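Local coordinates for protein NeuRonal IgCAM-5 (PDB 6ON6) that probably mediates adhesion between neuronal cells through its first immunoglobulin domain, which pairs into a homodimer, at residues A18-D23 and N82-D87; E64-I69 and V77-N82. All coordinates share one frame; numbering follows the deposited sequence.

Contact 1 of 2, residues A18-D23 and N82-D87; sequences ALLGQD and NVQESD
Gly21 and Gln22 meet Asn82 and Val83 in a loop-to-loop contact at one end of the immunoglobulin sandwich, where the turn after strand 16-19 grips the loop between strands 75-80 and 89-95. Two backbone bonds bring the loops together: Gly21 N gives a nearly straight one, 2.8 Å, to Val83 O in the carbonyl plane, and Val83 N answers to Gln22 O at 2.9 Å. Gly21 suits the third place of the type II turn from Leu19 to Gln22, since its positive phi (88°) would press any CB against the preceding carbonyl oxygen. Across from it, Asn82 OD1 comes to 3.3 Å from Gly21 CA. Val83, branched at CB, lays CG2 against Gln22 O and holds CG1 anti to the backbone N (chi1 161°), facing Ala18 CB at 4.0 Å. Leu20 reaches over with CD2, which rests 3.7 Å from Glu85 N. Asp23 takes the Asn82 N-H on OD1, nearly head-on at 2.9 Å, while OD2 forms a salt bridge with Lys81. An alanine in place of Asp23 would probably leave the Asn82 N-H and the Lys81 ammonium without these mates. Beneath the loops Val83 packs on Val24 of strand 24-31 and on Leu107 and Val109 of strand 101-110, one strand from each sheet, so the contact sits where the two sheets meet at the end of the sandwich.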
loop_
_atom_site.group_PDB
_atom_site.type_symbol
_atom_site.label_atom_id
_atom_site.label_comp_id
_atom_site.label_asym_id
_atom_site.label_seq_id
_atom_site.Cartn_x
_atom_site.Cartn_y
_atom_site.Cartn_z
ATOM N N ALA A 18 18.383 -13.248 6.459
ATOM C CA ALA A 18 19.423 -12.225 6.563
ATOM C C ALA A 18 19.861 -12.111 8.005
ATOM O O ALA A 18 19.072 -12.339 8.925
ATOM C CB ALA A 18 18.881 -10.872 6.122
ATOM N N LEU A 19 21.128 -11.759 8.185
ATOM C CA LEU A 19 21.616 -11.308 9.488
ATOM C C LEU A 19 21.378 -9.812 9.639
ATOM O O LEU A 19 21.238 -9.097 8.658
ATOM C CB LEU A 19 23.117 -11.568 9.612
ATOM C CG LEU A 19 23.564 -13.035 9.536
ATOM C CD1 LEU A 19 25.067 -13.188 9.672
ATOM C CD2 LEU A 19 22.813 -14.009 10.414
ATOM N N LEU A 20 21.392 -9.323 10.888
ATOM C CA LEU A 20 21.286 -7.881 11.096
ATOM C C LEU A 20 22.349 -7.148 10.286
ATOM O O LEU A 20 23.530 -7.523 10.299
ATOM C CB LEU A 20 21.479 -7.509 12.576
ATOM C CG LEU A 20 20.456 -8.053 13.560
ATOM C CD1 LEU A 20 20.779 -7.546 14.938
ATOM C CD2 LEU A 20 19.051 -7.644 13.156
ATOM N N GLY A 21 21.928 -6.079 9.612
ATOM C CA GLY A 21 22.796 -5.253 8.803
ATOM C C GLY A 21 22.953 -5.697 7.362
ATOM O O GLY A 21 23.540 -4.957 6.571
ATOM N N GLN A 22 22.472 -6.895 7.001
ATOM C CA GLN A 22 22.627 -7.414 5.656
ATOM C C GLN A 22 21.614 -6.718 4.751
ATOM O O GLN A 22 20.535 -6.324 5.203
ATOM C CB GLN A 22 22.329 -8.926 5.661
ATOM C CG GLN A 22 22.605 -9.680 4.373
ATOM C CD GLN A 22 22.465 -11.193 4.559
ATOM O OE1 GLN A 22 22.748 -11.721 5.648
ATOM N NE2 GLN A 22 22.033 -11.909 3.486
ATOM N N ASP A 23 21.959 -6.561 3.466
ATOM C CA ASP A 23 20.987 -6.053 2.493
ATOM C C ASP A 23 20.318 -7.221 1.786
ATOM O O ASP A 23 20.980 -8.208 1.489
ATOM C CB ASP A 23 21.655 -5.197 1.416
ATOM C CG ASP A 23 22.290 -3.912 1.948
ATOM O OD1 ASP A 23 22.061 -3.505 3.099
ATOM O OD2 ASP A 23 23.046 -3.318 1.160
ATOM N N ASN A 82 20.269 -2.765 5.245
ATOM C CA ASN A 82 20.568 -2.731 6.682
ATOM C C ASN A 82 19.468 -3.426 7.490
ATOM O O ASN A 82 18.852 -2.860 8.378
ATOM C CB ASN A 82 20.778 -1.284 7.171
ATOM C CG ASN A 82 21.208 -1.221 8.606
ATOM O OD1 ASN A 82 21.870 -2.132 9.117
ATOM N ND2 ASN A 82 20.787 -0.158 9.278
ATOM N N VAL A 83 19.217 -4.694 7.153
ATOM C CA VAL A 83 18.064 -5.386 7.714
ATOM C C VAL A 83 18.124 -5.437 9.241
ATOM O O VAL A 83 19.186 -5.665 9.827
ATOM C CB VAL A 83 17.996 -6.792 7.083
ATOM C CG1 VAL A 83 17.145 -7.686 7.918
ATOM C CG2 VAL A 83 17.480 -6.684 5.638
ATOM N N GLN A 84 16.966 -5.222 9.875
ATOM C CA GLN A 84 16.816 -5.236 11.322
ATOM C C GLN A 84 15.659 -6.168 11.659
ATOM O O GLN A 84 14.891 -6.574 10.793
ATOM C CB GLN A 84 16.515 -3.824 11.810
ATOM C CG GLN A 84 17.638 -2.829 11.504
ATOM C CD GLN A 84 18.901 -3.122 12.245
ATOM O OE1 GLN A 84 18.857 -3.413 13.470
ATOM N NE2 GLN A 84 20.049 -2.895 11.583
ATOM N N GLU A 85 15.535 -6.529 12.925
ATOM C CA GLU A 85 14.400 -7.301 13.414
ATOM C C GLU A 85 13.062 -6.742 12.945
ATOM O O GLU A 85 12.181 -7.500 12.527
ATOM C CB GLU A 85 14.417 -7.317 14.930
ATOM C CG GLU A 85 15.532 -8.128 15.530
ATOM C CD GLU A 85 15.300 -8.339 17.028
ATOM O OE1 GLU A 85 15.763 -7.511 17.862
ATOM O OE2 GLU A 85 14.604 -9.328 17.354
ATOM N N SER A 86 12.909 -5.426 12.925
ATOM C CA SER A 86 11.646 -4.831 12.523
ATOM C C SER A 86 11.342 -5.052 11.045
ATOM O O SER A 86 10.189 -4.870 10.643
ATOM C CB SER A 86 11.612 -3.337 12.826
ATOM O OG SER A 86 12.770 -2.733 12.319
ATOM N N ASP A 87 12.338 -5.447 10.235
ATOM C CA ASP A 87 12.085 -5.760 8.827
ATOM C C ASP A 87 11.559 -7.164 8.600
ATOM O O ASP A 87 11.176 -7.469 7.456
ATOM C CB ASP A 87 13.379 -5.566 8.040
ATOM C CG ASP A 87 13.871 -4.132 8.095
ATOM O OD1 ASP A 87 13.049 -3.230 7.863
ATOM O OD2 ASP A 87 15.056 -3.920 8.360
HETATM O O HOH W 1 24.284 -2.359 6.734
#

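Contact 2 of 2, residues E64-I69 and V77-N82; sequences ELKPRI and VLTIKN
Glu64 and Lys66 pair with Thr79 and Val77 in the beta hairpin of strands 63-69 and 75-80, the D and E strands of the immunoglobulin sandwich. The two short strands run antiparallel at 167°. Backbone bonds come in two reciprocal sets: Thr79 N to Glu64 O is the shortest, at 2.8 Å, with Glu64 N returning to Thr79 O, and Lys66 N bonds to Val77 O. Its counterpart, Val77 N to Lys66 O, is longer at 3.2 Å, and the donor stands 37° above the carbonyl plane.

Apolar contacts follow the alternation of the strands. Leu65 and Leu78, a non-hydrogen-bonded pair, share the face turned toward strand 48-52, where Leu78 touches Leu50 and Leu65 touches Ser51. Their branches lie over the backbone of the opposing strand: Leu65 CD1 is 3.6 Å from Val77 O, and Leu78 CD1 is 3.5 Å from Glu64 O. Past the corner at Arg68, where Arg68 and Ile69 face Glu75 in a G1 bulge, Ile69 turns back to set CD1 3.9 Å from Val77 CG2, the two side chains crossing at about a right angle.

Glu64, Lys66 and Thr79 share the other face with Val77. The charges of Glu64 OE2 and Lys81 NZ stand 4.7 Å apart without direct contact; a water donates to Glu64 OE1 and accepts a weak bond from Lys81 NZ, whose stronger partner is Asp23. The long chain of Lys66 bends at its end, chi4 (-80°) leaving NZ 3.9 Å from Thr79 OG1. Threonine suits its place because a short hydroxyl, held close to the strand, can bond Asp25 OD1 and accept from two waters, one of which also donates to Glu64 OE1. The other joins the lysine: it accepts from Lys66 NZ at 2.7 Å and donates to both Thr79 OG1 and Val77 O.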
loop_
_atom_site.group_PDB
_atom_site.type_symbol
_atom_site.label_atom_id
_atom_site.label_comp_id
_atom_site.label_asym_id
_atom_site.label_seq_id
_atom_site.Cartn_x
_atom_site.Cartn_y
_atom_site.Cartn_z
ATOM N N GLU A 64 15.313 0.860 -1.557
ATOM C CA GLU A 64 15.672 1.315 -2.872
ATOM C C GLU A 64 14.802 0.557 -3.844
ATOM O O GLU A 64 14.447 -0.604 -3.622
ATOM C CB GLU A 64 17.161 1.091 -3.173
ATOM C CG GLU A 64 18.096 1.741 -2.166
ATOM C CD GLU A 64 19.553 1.618 -2.559
ATOM O OE1 GLU A 64 19.829 0.903 -3.546
ATOM O OE2 GLU A 64 20.414 2.253 -1.896
ATOM N N LEU A 65 14.436 1.227 -4.905
ATOM C CA LEU A 65 13.665 0.583 -5.946
ATOM C C LEU A 65 14.375 0.821 -7.256
ATOM O O LEU A 65 14.717 1.962 -7.579
ATOM C CB LEU A 65 12.249 1.138 -6.033
ATOM C CG LEU A 65 11.413 0.563 -7.169
ATOM C CD1 LEU A 65 11.060 -0.867 -6.855
ATOM C CD2 LEU A 65 10.192 1.421 -7.303
ATOM N N LYS A 66 14.618 -0.263 -7.988
ATOM C CA LYS A 66 15.113 -0.185 -9.353
ATOM C C LYS A 66 13.973 -0.643 -10.232
ATOM O O LYS A 66 13.766 -1.849 -10.415
ATOM C CB LYS A 66 16.361 -1.042 -9.542
ATOM C CG LYS A 66 17.537 -0.428 -8.806
ATOM C CD LYS A 66 18.833 -1.149 -9.079
ATOM C CE LYS A 66 18.824 -2.577 -8.528
ATOM N NZ LYS A 66 19.096 -2.574 -7.048
ATOM N N PRO A 67 13.153 0.279 -10.715
ATOM C CA PRO A 67 11.942 -0.100 -11.434
ATOM C C PRO A 67 12.313 -0.295 -12.884
ATOM O O PRO A 67 13.187 0.397 -13.414
ATOM C CB PRO A 67 11.071 1.152 -11.290
ATOM C CG PRO A 67 12.016 2.264 -11.227
ATOM C CD PRO A 67 13.233 1.728 -10.464
ATOM N N ARG A 68 11.661 -1.276 -13.512
ATOM C CA ARG A 68 11.704 -1.441 -14.962
ATOM C C ARG A 68 13.123 -1.695 -15.441
ATOM O O ARG A 68 13.570 -1.071 -16.396
ATOM C CB ARG A 68 11.124 -0.236 -15.715
ATOM C CG ARG A 68 9.669 0.038 -15.515
ATOM C CD ARG A 68 9.203 1.194 -16.391
ATOM N NE ARG A 68 7.832 1.540 -16.060
ATOM C CZ ARG A 68 6.770 0.888 -16.513
ATOM N NH1 ARG A 68 6.925 -0.144 -17.332
ATOM N NH2 ARG A 68 5.554 1.270 -16.140
ATOM N N ILE A 69 13.855 -2.557 -14.731
ATOM C CA ILE A 69 15.206 -2.935 -15.143
ATOM C C ILE A 69 15.206 -4.361 -15.659
ATOM O O ILE A 69 14.146 -4.960 -15.868
ATOM C CB ILE A 69 16.268 -2.710 -14.044
ATOM C CG1 ILE A 69 16.057 -3.643 -12.833
ATOM C CG2 ILE A 69 16.288 -1.227 -13.587
ATOM C CD1 ILE A 69 17.266 -3.816 -11.942
ATOM N N VAL A 77 13.030 -4.382 -8.641
ATOM C CA VAL A 77 13.834 -4.907 -7.548
ATOM C C VAL A 77 13.738 -3.939 -6.384
ATOM O O VAL A 77 14.146 -2.773 -6.501
ATOM C CB VAL A 77 15.304 -5.075 -7.947
ATOM C CG1 VAL A 77 16.084 -5.676 -6.802
ATOM C CG2 VAL A 77 15.424 -5.951 -9.183
ATOM N N LEU A 78 13.192 -4.424 -5.285
ATOM C CA LEU A 78 13.114 -3.669 -4.042
ATOM C C LEU A 78 14.240 -4.142 -3.131
ATOM O O LEU A 78 14.323 -5.327 -2.799
ATOM C CB LEU A 78 11.782 -3.961 -3.366
ATOM C CG LEU A 78 11.672 -3.237 -2.033
ATOM C CD1 LEU A 78 11.420 -1.758 -2.293
ATOM C CD2 LEU A 78 10.542 -3.880 -1.294
ATOM N N THR A 79 15.110 -3.226 -2.726
ATOM C CA THR A 79 16.162 -3.556 -1.769
ATOM C C THR A 79 15.771 -3.055 -0.392
ATOM O O THR A 79 15.335 -1.905 -0.253
ATOM C CB THR A 79 17.477 -2.896 -2.178
ATOM O OG1 THR A 79 17.858 -3.388 -3.464
ATOM C CG2 THR A 79 18.564 -3.166 -1.174
ATOM N N ILE A 80 15.876 -3.934 0.596
ATOM C CA ILE A 80 15.805 -3.535 2.009
ATOM C C ILE A 80 17.230 -3.466 2.510
ATOM O O ILE A 80 17.932 -4.477 2.604
ATOM C CB ILE A 80 14.988 -4.524 2.842
ATOM C CG1 ILE A 80 13.613 -4.682 2.203
ATOM C CG2 ILE A 80 14.796 -3.993 4.262
ATOM C CD1 ILE A 80 13.248 -6.043 2.008
ATOM N N LYS A 81 17.687 -2.260 2.795
ATOM C CA LYS A 81 19.049 -2.079 3.264
ATOM C C LYS A 81 19.111 -2.297 4.767
ATOM O O LYS A 81 18.168 -1.970 5.499
ATOM C CB LYS A 81 19.500 -0.647 2.964
ATOM C CG LYS A 81 19.514 -0.285 1.450
ATOM C CD LYS A 81 20.697 -0.908 0.770
ATOM C CE LYS A 81 21.955 -0.116 1.175
ATOM N NZ LYS A 81 23.233 -0.642 0.582
ATOM N N ASN A 82 20.269 -2.765 5.245
ATOM C CA ASN A 82 20.568 -2.731 6.682
ATOM C C ASN A 82 19.468 -3.426 7.490
ATOM O O ASN A 82 18.852 -2.860 8.378
ATOM C CB ASN A 82 20.778 -1.284 7.171
ATOM C CG ASN A 82 21.208 -1.221 8.606
ATOM O OD1 ASN A 82 21.870 -2.132 9.117
ATOM N ND2 ASN A 82 20.787 -0.158 9.278
HETATM O O HOH W 2 20.214 -1.788 -4.222
HETATM O O HOH W 3 22.067 -0.658 -2.484
HETATM O O HOH W 4 16.825 -2.079 -5.602
#

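In the fold
Contact 2 lies within the part of the chain that contact 1 brings together, and their centres are 15 Å apart. Asn82, just past strand 75-80, ends the segment of contact 2 and begins that of contact 1. Charge ties them, for Lys81 NZ lies 2.7 Å from Asp23 OD2, and Asp87 CG packs 3.9 Å from Ile80 CG2. Strand 24-31 lies beside strand 75-80, and its Cys28 is joined by a disulfide to Cys93 of the other sheet. Bound glycerol, probably from the crystallisation liquor, lies about 3 Å from the side chain of Asp23 and about 3 Å from that of Thr79. The partner chain of the assembly touches neither contact, so both are contacts within one domain.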